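PDB 3D2Y: N-acetylmuramoyl-L-alanine amidase AmiD from Escherichia coli, which uses a zinc ion to hydrolyse the link between N-acetylmuramoyl residues and L-amino acid residues in certain cell-wall glycopeptides. Local coordinates for residues 30-35 with 132-137. Sequence-based numbering, arbitrary orientation.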
ATOM      1  N   LYS A  30      -9.159  -6.558   3.265  1.00  3.11           N
ATOM      2  CA  LYS A  30      -8.759  -5.661   4.336  1.00  3.54           C
ATOM      3  C   LYS A  30      -7.681  -4.668   3.892  1.00  2.06           C
ATOM      4  O   LYS A  30      -7.425  -3.703   4.596  1.00  2.36           O
ATOM      5  CB  LYS A  30      -8.171  -6.463   5.502  1.00  2.33           C
ATOM      6  CG  LYS A  30      -9.155  -7.503   6.125  1.00  4.46           C
ATOM      7  CD  LYS A  30      -8.463  -8.833   6.393  1.00  8.62           C
ATOM      8  CE  LYS A  30      -9.351  -9.990   6.657  1.00  7.79           C
ATOM      9  NZ  LYS A  30      -9.302 -10.192   8.145  1.00  7.66           N
ATOM     10  N   VAL A  31      -7.056  -4.914   2.733  1.00  2.62           N
ATOM     11  CA  VAL A  31      -5.845  -4.202   2.340  1.00  2.00           C
ATOM     12  C   VAL A  31      -5.952  -3.692   0.898  1.00  2.81           C
ATOM     13  O   VAL A  31      -6.498  -4.390   0.017  1.00  4.06           O
ATOM     14  CB  VAL A  31      -4.555  -5.080   2.597  1.00  2.00           C
ATOM     15  CG1 VAL A  31      -3.294  -4.414   2.065  1.00  3.41           C
ATOM     16  CG2 VAL A  31      -4.386  -5.413   4.131  1.00  2.00           C
ATOM     17  N   LEU A  32      -5.525  -2.455   0.709  1.00  2.00           N
ATOM     18  CA  LEU A  32      -5.406  -1.862  -0.646  1.00  4.79           C
ATOM     19  C   LEU A  32      -3.963  -1.567  -0.933  1.00  4.71           C
ATOM     20  O   LEU A  32      -3.343  -0.721  -0.253  1.00  5.67           O
ATOM     21  CB  LEU A  32      -6.209  -0.569  -0.727  1.00  3.38           C
ATOM     22  CG  LEU A  32      -6.285   0.138  -2.075  1.00  6.69           C
ATOM     23  CD1 LEU A  32      -6.794  -0.854  -3.144  1.00  4.15           C
ATOM     24  CD2 LEU A  32      -7.132   1.451  -2.049  1.00  4.41           C
ATOM     25  N   VAL A  33      -3.417  -2.268  -1.932  1.00  6.09           N
ATOM     26  CA  VAL A  33      -2.005  -2.148  -2.303  1.00  2.42           C
ATOM     27  C   VAL A  33      -1.771  -1.296  -3.603  1.00  3.36           C
ATOM     28  O   VAL A  33      -2.328  -1.591  -4.647  1.00  4.70           O
ATOM     29  CB  VAL A  33      -1.328  -3.535  -2.510  1.00  4.10           C
ATOM     30  CG1 VAL A  33       0.146  -3.353  -2.831  1.00  5.56           C
ATOM     31  CG2 VAL A  33      -1.472  -4.423  -1.265  1.00  6.22           C
ATOM     32  N   ILE A  34      -0.913  -0.279  -3.509  1.00  3.77           N
ATOM     33  CA  ILE A  34      -0.588   0.574  -4.661  1.00  2.65           C
ATOM     34  C   ILE A  34       0.723   0.139  -5.331  1.00  3.06           C
ATOM     35  O   ILE A  34       1.732  -0.067  -4.651  1.00  4.41           O
ATOM     36  CB  ILE A  34      -0.515   2.082  -4.265  1.00  3.61           C
ATOM     37  CG1 ILE A  34      -1.767   2.476  -3.471  1.00  2.21           C
ATOM     38  CG2 ILE A  34      -0.446   2.945  -5.489  1.00  6.13           C
ATOM     39  CD1 ILE A  34      -3.102   2.299  -4.259  1.00  4.54           C
ATOM     40  N   HIS A  35       0.688   0.016  -6.657  1.00  3.74           N
ATOM     41  CA  HIS A  35       1.856  -0.391  -7.465  1.00  2.00           C
ATOM     42  C   HIS A  35       2.119   0.620  -8.552  1.00  2.00           C
ATOM     43  O   HIS A  35       1.178   1.352  -8.934  1.00  3.67           O
ATOM     44  CB  HIS A  35       1.566  -1.723  -8.213  1.00  5.70           C
ATOM     45  CG  HIS A  35       1.235  -2.887  -7.321  1.00  4.80           C
ATOM     46  ND1 HIS A  35       2.188  -3.799  -6.916  1.00  2.43           N
ATOM     47  CD2 HIS A  35       0.057  -3.306  -6.801  1.00  6.51           C
ATOM     48  CE1 HIS A  35       1.614  -4.709  -6.151  1.00  2.84           C
ATOM     49  NE2 HIS A  35       0.324  -4.423  -6.048  1.00  5.41           N
ATOM     50  N   PRO A 132     -11.229   8.803  -6.431  1.00  6.30           N
ATOM     51  CA  PRO A 132     -12.594   8.237  -6.288  1.00  6.16           C
ATOM     52  C   PRO A 132     -12.672   6.696  -6.310  1.00  8.40           C
ATOM     53  O   PRO A 132     -13.553   6.119  -5.676  1.00 12.66           O
ATOM     54  CB  PRO A 132     -13.357   8.866  -7.448  1.00  6.47           C
ATOM     55  CG  PRO A 132     -12.289   9.193  -8.448  1.00  7.87           C
ATOM     56  CD  PRO A 132     -11.118   9.623  -7.654  1.00  7.05           C
ATOM     57  N   LEU A 133     -11.749   6.038  -7.002  1.00 10.49           N
ATOM     58  CA  LEU A 133     -11.713   4.587  -7.029  1.00  7.40           C
ATOM     59  C   LEU A 133     -11.238   4.064  -5.671  1.00  9.90           C
ATOM     60  O   LEU A 133     -11.871   3.186  -5.072  1.00  6.99           O
ATOM     61  CB  LEU A 133     -10.795   4.103  -8.168  1.00 12.65           C
ATOM     62  CG  LEU A 133     -10.460   2.596  -8.144  1.00 10.35           C
ATOM     63  CD1 LEU A 133     -11.733   1.718  -8.330  1.00 10.17           C
ATOM     64  CD2 LEU A 133      -9.338   2.276  -9.139  1.00  6.82           C
ATOM     65  N   ALA A 134     -10.146   4.623  -5.157  1.00 10.09           N
ATOM     66  CA  ALA A 134      -9.684   4.256  -3.782  1.00  6.07           C
ATOM     67  C   ALA A 134     -10.768   4.522  -2.723  1.00  9.27           C
ATOM     68  O   ALA A 134     -11.010   3.676  -1.876  1.00  5.83           O
ATOM     69  CB  ALA A 134      -8.391   4.996  -3.439  1.00  7.58           C
ATOM     70  N   LYS A 135     -11.436   5.678  -2.798  1.00  8.56           N
ATOM     71  CA  LYS A 135     -12.493   6.006  -1.840  1.00  8.07           C
ATOM     72  C   LYS A 135     -13.612   4.958  -1.880  1.00  8.89           C
ATOM     73  O   LYS A 135     -14.102   4.524  -0.841  1.00  9.67           O
ATOM     74  CB  LYS A 135     -13.050   7.426  -2.077  1.00 11.03           C
ATOM     75  CG  LYS A 135     -12.044   8.512  -1.673  1.00 10.63           C
ATOM     76  CD  LYS A 135     -12.546   9.914  -1.929  1.00 14.34           C
ATOM     77  CE  LYS A 135     -13.026  10.545  -0.637  1.00 18.88           C
ATOM     78  NZ  LYS A 135     -12.801  12.051  -0.643  1.00 23.03           N
ATOM     79  N   ASP A 136     -14.001   4.536  -3.080  1.00  5.87           N
ATOM     80  CA  ASP A 136     -15.086   3.596  -3.217  1.00  9.92           C
ATOM     81  C   ASP A 136     -14.664   2.270  -2.619  1.00  6.87           C
ATOM     82  O   ASP A 136     -15.424   1.646  -1.853  1.00  7.07           O
ATOM     83  CB  ASP A 136     -15.500   3.393  -4.669  1.00  6.99           C
ATOM     84  CG  ASP A 136     -16.366   4.532  -5.215  1.00 12.50           C
ATOM     85  OD1 ASP A 136     -16.819   5.450  -4.467  1.00 14.01           O
ATOM     86  OD2 ASP A 136     -16.589   4.488  -6.432  1.00  9.57           O
ATOM     87  N   ILE A 137     -13.446   1.863  -2.921  1.00  6.98           N
ATOM     88  CA  ILE A 137     -12.922   0.589  -2.411  1.00  4.98           C
ATOM     89  C   ILE A 137     -12.844   0.562  -0.895  1.00  8.51           C
ATOM     90  O   ILE A 137     -13.345  -0.390  -0.244  1.00  6.80           O
ATOM     91  CB  ILE A 137     -11.551   0.217  -3.063  1.00  3.31           C
ATOM     92  CG1 ILE A 137     -11.738   0.037  -4.561  1.00  5.93           C
ATOM     93  CG2 ILE A 137     -11.057  -1.125  -2.494  1.00  4.20           C
ATOM     94  CD1 ILE A 137     -10.403   0.040  -5.313  1.00  5.58           C
TER
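With CG anti to the backbone N (chi1 -176°) and chi2 at 54°, L32 reaches from its strand toward the helix and divides its two methyls between A134 and I137, three residues apart, just under one turn of the helix. The CD2 branch meets the A134 methyl, CD2 to CB 4.0 Å, and comes within 4.2 Å of the A134 CA, close to the helix backbone. CD1 lies 4.3 Å from the I137 CD1, which chi2 of 165° extends outward, and equally near the I137 CG2. No hydrogen bond joins the segments, and all three touching residues are buried: a small example of a helix laid on a sheet through one forked side chain. The CA atoms of L32 and A134 lie 8.1 Å apart, bridged by the leucine and the short alanine. H35, a ligand of the catalytic zinc ion, follows three residues along the same strand, and its side chain does not touch residues 132-137. L32 also touches I101 and I103, while I137 meets Y57. In this PGRP-like zinc amidase domain, helix 124-141 packs on one side of the mixed sheet, against strands 31-36 and 57-59, the former running between parallel strands 100-105 and 148-150.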